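Local coordinates for 1-pyrroline-5-carboxylate dehydrogenase (Thermus thermophilus, PDB 1UZB), which probably catalyses the NAD-dependent oxidation of 1-pyrroline-5-carboxylate, by way of its open-chain semialdehyde, to glutamate, a step of proline breakdown, at residues Ile180-Trp183 / Ala188-Thr191; Lys113-Ala118 / Gly216-Glu221; Phe303-Glu308 / Gly448-Lys453. All coordinates share one frame; numbering follows the deposited sequence.

Contact 1: Ile180-Trp183 / Ala188-Thr191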
loop_
_atom_site.group_PDB
_atom_site.type_symbol
_atom_site.label_atom_id
_atom_site.label_comp_id
_atom_site.label_asym_id
_atom_site.label_seq_id
_atom_site.Cartn_x
_atom_site.Cartn_y
_atom_site.Cartn_z
ATOM N N ILE A 180 -31.634 -21.302 -8.861
ATOM C CA ILE A 180 -32.055 -22.489 -9.598
ATOM C C ILE A 180 -30.753 -23.212 -9.925
ATOM O O ILE A 180 -30.007 -22.809 -10.821
ATOM C CB ILE A 180 -32.820 -22.086 -10.878
ATOM C CG1 ILE A 180 -34.086 -21.318 -10.477
ATOM C CG2 ILE A 180 -33.183 -23.322 -11.697
ATOM C CD1 ILE A 180 -34.868 -20.752 -11.631
ATOM N N ALA A 181 -30.489 -24.277 -9.173
ATOM C CA ALA A 181 -29.253 -25.047 -9.290
ATOM C C ALA A 181 -29.269 -26.243 -10.236
ATOM O O ALA A 181 -30.322 -26.786 -10.565
ATOM C CB ALA A 181 -28.814 -25.503 -7.899
ATOM N N PRO A 182 -28.078 -26.676 -10.673
ATOM C CA PRO A 182 -27.906 -27.808 -11.584
ATOM C C PRO A 182 -27.732 -29.130 -10.846
ATOM O O PRO A 182 -27.448 -29.153 -9.646
ATOM C CB PRO A 182 -26.646 -27.427 -12.342
ATOM C CG PRO A 182 -25.807 -26.855 -11.248
ATOM C CD PRO A 182 -26.793 -25.977 -10.477
ATOM N N TRP A 183 -27.900 -30.230 -11.572
ATOM C CA TRP A 183 -27.743 -31.553 -10.985
ATOM C C TRP A 183 -26.323 -32.091 -11.110
ATOM O O TRP A 183 -25.955 -33.020 -10.394
ATOM C CB TRP A 183 -28.707 -32.566 -11.626
ATOM C CG TRP A 183 -28.686 -32.609 -13.133
ATOM C CD1 TRP A 183 -29.563 -31.992 -13.977
ATOM C CD2 TRP A 183 -27.757 -33.318 -13.971
ATOM N NE1 TRP A 183 -29.247 -32.274 -15.283
ATOM C CE2 TRP A 183 -28.142 -33.083 -15.309
ATOM C CE3 TRP A 183 -26.639 -34.129 -13.720
ATOM C CZ2 TRP A 183 -27.452 -33.629 -16.397
ATOM C CZ3 TRP A 183 -25.951 -34.673 -14.806
ATOM C CH2 TRP A 183 -26.362 -34.419 -16.125
ATOM N N ALA A 188 -21.400 -28.370 -4.894
ATOM C CA ALA A 188 -20.588 -27.199 -5.213
ATOM C C ALA A 188 -21.335 -25.973 -5.745
ATOM O O ALA A 188 -21.320 -24.918 -5.116
ATOM C CB ALA A 188 -19.490 -27.586 -6.196
ATOM N N ILE A 189 -21.966 -26.098 -6.910
ATOM C CA ILE A 189 -22.668 -24.958 -7.496
ATOM C C ILE A 189 -23.913 -24.574 -6.695
ATOM O O ILE A 189 -24.230 -23.396 -6.553
ATOM C CB ILE A 189 -22.996 -25.238 -8.973
ATOM C CG1 ILE A 189 -21.682 -25.359 -9.753
ATOM C CG2 ILE A 189 -23.849 -24.117 -9.560
ATOM C CD1 ILE A 189 -21.852 -25.678 -11.219
ATOM N N PHE A 190 -24.605 -25.573 -6.163
ATOM C CA PHE A 190 -25.777 -25.346 -5.326
ATOM C C PHE A 190 -25.341 -24.432 -4.172
ATOM O O PHE A 190 -25.960 -23.406 -3.900
ATOM C CB PHE A 190 -26.263 -26.698 -4.789
ATOM C CG PHE A 190 -27.469 -26.618 -3.896
ATOM C CD1 PHE A 190 -28.737 -26.421 -4.429
ATOM C CD2 PHE A 190 -27.340 -26.791 -2.523
ATOM C CE1 PHE A 190 -29.865 -26.404 -3.604
ATOM C CE2 PHE A 190 -28.459 -26.775 -1.688
ATOM C CZ PHE A 190 -29.724 -26.582 -2.230
ATOM N N THR A 191 -24.246 -24.798 -3.514
ATOM C CA THR A 191 -23.730 -24.025 -2.390
ATOM C C THR A 191 -23.235 -22.634 -2.788
ATOM O O THR A 191 -23.606 -21.634 -2.165
ATOM C CB THR A 191 -22.579 -24.775 -1.704
ATOM O OG1 THR A 191 -23.074 -26.001 -1.153
ATOM C CG2 THR A 191 -21.983 -23.936 -0.589
#

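Contact 2: Lys113-Ala118 / Gly216-Glu221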
loop_
_atom_site.group_PDB
_atom_site.type_symbol
_atom_site.label_atom_id
_atom_site.label_comp_id
_atom_site.label_asym_id
_atom_site.label_seq_id
_atom_site.Cartn_x
_atom_site.Cartn_y
_atom_site.Cartn_z
ATOM N N LYS A 113 -17.598 -34.201 4.995
ATOM C CA LYS A 113 -17.095 -34.411 3.643
ATOM C C LYS A 113 -17.346 -35.796 3.045
ATOM O O LYS A 113 -17.915 -35.907 1.956
ATOM C CB LYS A 113 -15.598 -34.085 3.603
ATOM C CG LYS A 113 -14.967 -34.132 2.222
ATOM C CD LYS A 113 -13.745 -33.220 2.140
ATOM C CE LYS A 113 -12.721 -33.521 3.221
ATOM N NZ LYS A 113 -11.493 -32.703 3.030
ATOM N N ARG A 114 -16.934 -36.852 3.744
ATOM C CA ARG A 114 -17.117 -38.203 3.225
ATOM C C ARG A 114 -18.590 -38.549 2.995
ATOM O O ARG A 114 -18.941 -39.189 1.998
ATOM C CB ARG A 114 -16.474 -39.223 4.171
ATOM C CG ARG A 114 -14.947 -39.133 4.269
ATOM C CD ARG A 114 -14.250 -39.606 2.989
ATOM N NE ARG A 114 -13.857 -38.510 2.102
ATOM C CZ ARG A 114 -12.820 -37.704 2.315
ATOM N NH1 ARG A 114 -12.059 -37.862 3.391
ATOM N NH2 ARG A 114 -12.535 -36.743 1.446
ATOM N N GLU A 115 -19.449 -38.123 3.915
ATOM C CA GLU A 115 -20.882 -38.375 3.795
ATOM C C GLU A 115 -21.444 -37.699 2.543
ATOM O O GLU A 115 -22.209 -38.301 1.790
ATOM C CB GLU A 115 -21.617 -37.838 5.023
ATOM C CG GLU A 115 -23.097 -38.175 5.053
ATOM C CD GLU A 115 -23.874 -37.307 6.023
ATOM O OE1 GLU A 115 -23.277 -36.823 7.007
ATOM O OE2 GLU A 115 -25.088 -37.113 5.802
ATOM N N LEU A 116 -21.073 -36.439 2.332
ATOM C CA LEU A 116 -21.553 -35.702 1.168
ATOM C C LEU A 116 -21.036 -36.322 -0.130
ATOM O O LEU A 116 -21.775 -36.433 -1.105
ATOM C CB LEU A 116 -21.143 -34.230 1.269
ATOM C CG LEU A 116 -21.866 -33.446 2.372
ATOM C CD1 LEU A 116 -21.248 -32.068 2.511
ATOM C CD2 LEU A 116 -23.352 -33.343 2.049
ATOM N N GLU A 117 -19.772 -36.738 -0.135
ATOM C CA GLU A 117 -19.191 -37.366 -1.316
ATOM C C GLU A 117 -19.935 -38.662 -1.635
ATOM O O GLU A 117 -20.294 -38.913 -2.785
ATOM C CB GLU A 117 -17.708 -37.672 -1.087
ATOM C CG GLU A 117 -16.836 -36.442 -0.854
ATOM C CD GLU A 117 -15.424 -36.803 -0.441
ATOM O OE1 GLU A 117 -15.179 -37.991 -0.146
ATOM O OE2 GLU A 117 -14.561 -35.899 -0.403
ATOM N N ALA A 118 -20.175 -39.476 -0.608
ATOM C CA ALA A 118 -20.878 -40.742 -0.780
ATOM C C ALA A 118 -22.292 -40.519 -1.301
ATOM O O ALA A 118 -22.807 -41.317 -2.088
ATOM C CB ALA A 118 -20.921 -41.496 0.542
ATOM N N GLY A 216 -29.012 -31.879 -1.755
ATOM C CA GLY A 216 -29.340 -30.488 -1.499
ATOM C C GLY A 216 -29.905 -30.360 -0.092
ATOM O O GLY A 216 -29.632 -29.392 0.623
ATOM N N ALA A 217 -30.702 -31.345 0.308
ATOM C CA ALA A 217 -31.281 -31.344 1.643
ATOM C C ALA A 217 -30.170 -31.456 2.686
ATOM O O ALA A 217 -30.218 -30.797 3.721
ATOM C CB ALA A 217 -32.263 -32.498 1.794
ATOM N N LYS A 218 -29.165 -32.286 2.411
ATOM C CA LYS A 218 -28.060 -32.449 3.348
ATOM C C LYS A 218 -27.266 -31.155 3.484
ATOM O O LYS A 218 -26.745 -30.854 4.559
ATOM C CB LYS A 218 -27.150 -33.606 2.922
ATOM C CG LYS A 218 -27.822 -34.963 3.048
ATOM C CD LYS A 218 -26.840 -36.103 2.834
ATOM C CE LYS A 218 -27.510 -37.449 3.054
ATOM N NZ LYS A 218 -26.522 -38.558 3.044
ATOM N N VAL A 219 -27.169 -30.385 2.404
ATOM C CA VAL A 219 -26.468 -29.111 2.485
ATOM C C VAL A 219 -27.291 -28.197 3.400
ATOM O O VAL A 219 -26.732 -27.451 4.203
ATOM C CB VAL A 219 -26.294 -28.471 1.083
ATOM C CG1 VAL A 219 -25.808 -27.032 1.217
ATOM C CG2 VAL A 219 -25.290 -29.290 0.271
ATOM N N PHE A 220 -28.618 -28.265 3.303
ATOM C CA PHE A 220 -29.443 -27.434 4.170
ATOM C C PHE A 220 -29.371 -27.854 5.630
ATOM O O PHE A 220 -29.561 -27.027 6.523
ATOM C CB PHE A 220 -30.891 -27.368 3.681
ATOM C CG PHE A 220 -31.162 -26.160 2.839
ATOM C CD1 PHE A 220 -30.719 -26.104 1.522
ATOM C CD2 PHE A 220 -31.757 -25.030 3.394
ATOM C CE1 PHE A 220 -30.854 -24.942 0.772
ATOM C CE2 PHE A 220 -31.897 -23.859 2.653
ATOM C CZ PHE A 220 -31.443 -23.814 1.337
ATOM N N GLU A 221 -29.085 -29.127 5.886
ATOM C CA GLU A 221 -28.934 -29.572 7.266
ATOM C C GLU A 221 -27.740 -28.803 7.828
ATOM O O GLU A 221 -27.739 -28.390 8.984
ATOM C CB GLU A 221 -28.640 -31.071 7.340
ATOM C CG GLU A 221 -29.836 -31.974 7.107
ATOM C CD GLU A 221 -29.484 -33.435 7.299
ATOM O OE1 GLU A 221 -28.574 -33.919 6.599
ATOM O OE2 GLU A 221 -30.113 -34.098 8.148
HETATM O O HOH W 1 -27.796 -36.395 6.776
HETATM O O HOH W 2 -26.254 -39.346 5.603
#

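Contact 3: Phe303-Glu308 / Gly448-Lys453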
loop_
_atom_site.group_PDB
_atom_site.type_symbol
_atom_site.label_atom_id
_atom_site.label_comp_id
_atom_site.label_asym_id
_atom_site.label_seq_id
_atom_site.Cartn_x
_atom_site.Cartn_y
_atom_site.Cartn_z
ATOM N N PHE A 303 2.071 -35.097 -27.398
ATOM C CA PHE A 303 0.898 -35.895 -27.745
ATOM C C PHE A 303 0.371 -36.798 -26.638
ATOM O O PHE A 303 -0.837 -37.009 -26.534
ATOM C CB PHE A 303 1.189 -36.723 -28.998
ATOM C CG PHE A 303 1.515 -35.896 -30.219
ATOM C CD1 PHE A 303 2.334 -36.415 -31.219
ATOM C CD2 PHE A 303 0.997 -34.612 -30.382
ATOM C CE1 PHE A 303 2.634 -35.675 -32.358
ATOM C CE2 PHE A 303 1.291 -33.861 -31.525
ATOM C CZ PHE A 303 2.111 -34.394 -32.514
ATOM N N ASP A 304 1.259 -37.342 -25.814
ATOM C CA ASP A 304 0.806 -38.204 -24.729
ATOM C C ASP A 304 0.122 -37.374 -23.651
ATOM O O ASP A 304 -0.924 -37.758 -23.125
ATOM C CB ASP A 304 1.976 -38.988 -24.136
ATOM C CG ASP A 304 2.555 -39.985 -25.117
ATOM O OD1 ASP A 304 1.761 -40.700 -25.767
ATOM O OD2 ASP A 304 3.796 -40.058 -25.233
ATOM N N LEU A 305 0.711 -36.228 -23.335
ATOM C CA LEU A 305 0.141 -35.337 -22.335
ATOM C C LEU A 305 -1.223 -34.866 -22.827
ATOM O O LEU A 305 -2.188 -34.821 -22.066
ATOM C CB LEU A 305 1.047 -34.125 -22.127
ATOM C CG LEU A 305 0.640 -33.184 -20.989
ATOM C CD1 LEU A 305 0.990 -33.820 -19.647
ATOM C CD2 LEU A 305 1.358 -31.854 -21.148
ATOM N N ALA A 306 -1.297 -34.519 -24.109
ATOM C CA ALA A 306 -2.544 -34.048 -24.700
ATOM C C ALA A 306 -3.639 -35.112 -24.653
ATOM O O ALA A 306 -4.764 -34.832 -24.252
ATOM C CB ALA A 306 -2.307 -33.611 -26.137
ATOM N N ALA A 307 -3.311 -36.331 -25.064
ATOM C CA ALA A 307 -4.298 -37.408 -25.067
ATOM C C ALA A 307 -4.881 -37.645 -23.672
ATOM O O ALA A 307 -6.089 -37.847 -23.519
ATOM C CB ALA A 307 -3.669 -38.694 -25.602
ATOM N N GLU A 308 -4.025 -37.616 -22.659
ATOM C CA GLU A 308 -4.470 -37.818 -21.284
ATOM C C GLU A 308 -5.424 -36.695 -20.862
ATOM O O GLU A 308 -6.490 -36.955 -20.301
ATOM C CB GLU A 308 -3.250 -37.866 -20.356
ATOM C CG GLU A 308 -3.508 -38.385 -18.949
ATOM C CD GLU A 308 -4.322 -37.437 -18.100
ATOM O OE1 GLU A 308 -4.080 -36.214 -18.173
ATOM O OE2 GLU A 308 -5.194 -37.916 -17.346
ATOM N N GLY A 448 -9.190 -25.274 -24.541
ATOM C CA GLY A 448 -7.818 -25.594 -24.221
ATOM C C GLY A 448 -6.950 -25.701 -25.454
ATOM O O GLY A 448 -7.444 -25.871 -26.574
ATOM N N VAL A 449 -5.644 -25.570 -25.242
ATOM C CA VAL A 449 -4.670 -25.706 -26.313
ATOM C C VAL A 449 -3.463 -26.475 -25.809
ATOM O O VAL A 449 -2.907 -26.144 -24.757
ATOM C CB VAL A 449 -4.139 -24.348 -26.825
ATOM C CG1 VAL A 449 -3.093 -24.583 -27.917
ATOM C CG2 VAL A 449 -5.277 -23.501 -27.364
ATOM N N TYR A 450 -3.094 -27.528 -26.531
ATOM C CA TYR A 450 -1.886 -28.281 -26.220
ATOM C C TYR A 450 -0.944 -27.912 -27.357
ATOM O O TYR A 450 -1.227 -28.183 -28.532
ATOM C CB TYR A 450 -2.120 -29.793 -26.194
ATOM C CG TYR A 450 -2.642 -30.293 -24.866
ATOM C CD1 TYR A 450 -4.002 -30.269 -24.580
ATOM C CD2 TYR A 450 -1.767 -30.770 -23.881
ATOM C CE1 TYR A 450 -4.490 -30.707 -23.350
ATOM C CE2 TYR A 450 -2.246 -31.208 -22.643
ATOM C CZ TYR A 450 -3.608 -31.175 -22.390
ATOM O OH TYR A 450 -4.101 -31.627 -21.187
ATOM N N SER A 451 0.150 -27.251 -26.998
ATOM C CA SER A 451 1.148 -26.801 -27.956
ATOM C C SER A 451 2.394 -26.357 -27.207
ATOM O O SER A 451 2.311 -25.922 -26.058
ATOM C CB SER A 451 0.612 -25.613 -28.762
ATOM O OG SER A 451 1.629 -25.050 -29.581
ATOM N N ARG A 452 3.547 -26.472 -27.857
ATOM C CA ARG A 452 4.800 -26.032 -27.256
ATOM C C ARG A 452 5.202 -24.690 -27.869
ATOM O O ARG A 452 6.101 -24.012 -27.367
ATOM C CB ARG A 452 5.920 -27.044 -27.511
ATOM C CG ARG A 452 5.867 -28.324 -26.690
ATOM C CD ARG A 452 7.187 -29.077 -26.862
ATOM N NE ARG A 452 7.279 -30.315 -26.089
ATOM C CZ ARG A 452 6.901 -31.511 -26.529
ATOM N NH1 ARG A 452 7.029 -32.576 -25.746
ATOM N NH2 ARG A 452 6.401 -31.651 -27.750
ATOM N N LYS A 453 4.536 -24.303 -28.953
ATOM C CA LYS A 453 4.863 -23.052 -29.627
ATOM C C LYS A 453 4.286 -21.852 -28.888
ATOM O O LYS A 453 3.070 -21.684 -28.813
ATOM C CB LYS A 453 4.357 -23.089 -31.071
ATOM C CG LYS A 453 4.818 -21.905 -31.903
ATOM C CD LYS A 453 4.505 -22.108 -33.377
ATOM C CE LYS A 453 4.893 -20.885 -34.186
ATOM N NZ LYS A 453 6.324 -20.528 -33.978
HETATM O O HOH W 3 -2.590 -32.802 -19.329
#

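Contact 1: Ile180-Trp183 / Ala188-Thr191
The methyl of A181 meets the F190 ring at its rim: CB of A181 lies 3.6 Å from CD1 of F190 and near the plane of the ring, so this is an edge approach. One residue on, the P182 ring sits against the branch methyl of I189. CD of P182 is 3.6 Å from CG2 of I189, CG of P182 is 3.8 Å from that same methyl, and the two side chains cross at about a right angle. No hydrogen bond joins the segments; they hold by apolar packing alone. The F190 ring is carried beside A181 because CG lies anti to the backbone N (chi1 180°).

Taken together, this is a strand-loop-helix turn of a Rossmann-type domain, the cofactor-binding domain of aldehyde dehydrogenases: strand 165-180 ends, the chain turns, and helix 188-199 begins. The Pro-Trp pair opens a loop motif which, in relatives, supplies an asparagine to the oxyanion hole.

Further out, T259 of strand 255-259 touches both P182 and I189. Backbone bonds tie A181 to K207 and I180 to N257 and T259, fixing the loop to the strands around it. F190 also packs on P208 and on V219 and F220 of helix 213-226. At the helix start, A188 N bonds to D134 OD1, and T191 OG1 turns back to V187 O.

Contact 2: Lys113-Ala118 / Gly216-Glu221
K218 reaches across to E115 with a fully stretched side chain. CG of K218 is anti to its own carbonyl carbon (chi1 -68°), and every later bond of the chain is extended, which brings NZ out to the carboxylate. E115 answers with CG opposite its backbone N (chi1 -174°), and the two chains cross obliquely. The direct link is weak: NZ of K218 is 3.4 Å from OE2 of E115, and the lysine methylene CD lies almost as near, 3.6 Å from that oxygen. The salt bridge is helped by water 2, which takes a bond from NZ of K218 (2.7 Å) and gives one to E115 OE2. Each has a stronger partner nearby, R112 for E115 OE2 and T119 OG1 for K218 NZ; E33 makes a further salt bridge to NZ.

Water 1 donates to both E115 OE2 and E221 OE1, the second bond being 2.6 Å. These like-charged oxygens are 4.8 Å apart, and R112, which also pairs with E221 OE1, probably eases their repulsion.

Nearer the backbones, CD2 of L116 packs on CB of K218 at 3.9 Å, the two side chains running past each other in opposite directions. Within helix 113-124, R114 grips E117 side-on: NE meets OE1 from above the carboxylate plane, at 2.7 Å and almost straight (174°), and NH2 bonds to OE2.

The outcome is helix-on-helix packing in a Rossmann-type domain: helix 113-124 lies against helix 213-226, which makes the beta-alpha-beta crossover between the parallel strands 203-207 and 233-235.

Contact 3: Phe303-Glu308 / Gly448-Lys453
A306 sits over one face of the Y450 ring in a CH-pi contact: CA of A306 is 3.5 Å from the ring centroid and 15° off the normal. Apolar packing adds to it, with CB of A306 3.6 Å from CG of Y450. CG of L305 comes within 3.9 Å of CE2 of Y450, and the leucine and tyrosine side chains cross at about a right angle. The ring is turned to A306 by a first torsion that sets CG of Y450 anti to the carbonyl carbon (chi1 -85°).

Polar links are few. Water 3, at the ring edge, is 2.7 Å from OH of Y450 and donates a weak bond to L305 O. With an alanine at Y450, the helix would probably lose the flat surface against A306, and water 3 its hydroxyl partner.

Just past the strand, OG of S451 accepts from N of K453 (3.1 Å), forming an ST turn, and it also bonds to D298 and T300.

Y450 ends strand 446-450, and helix 303-315 makes the crossover from strand 293-297 to strand 325-331: a helix laid on the mostly parallel sheet of the alpha/beta catalytic domain of aldehyde dehydrogenases.

Overall arrangement
Contacts 1 and 2 are neighbours, with centres about 13 Å apart, and they touch through F190, whose ring meets F220 and V219 of helix 213-226. Along the chain contact 2 brackets contact 1: residues 113-118 come first, then 180-183 and 188-191, then 216-221. Both belong to the Rossmann-type domain built around the sheet that has strands 165-180, 203-207 and 255-259 parallel, where helices 188-199 and 213-226 lie side by side. Contact 3 follows later, on the seven-stranded sheet of the catalytic domain, with its centre about 31 Å from that of contact 1 and about 36 Å from that of contact 2. Contacts 1 and 2 thus lie in the cofactor-binding domain and contact 3 in the catalytic domain.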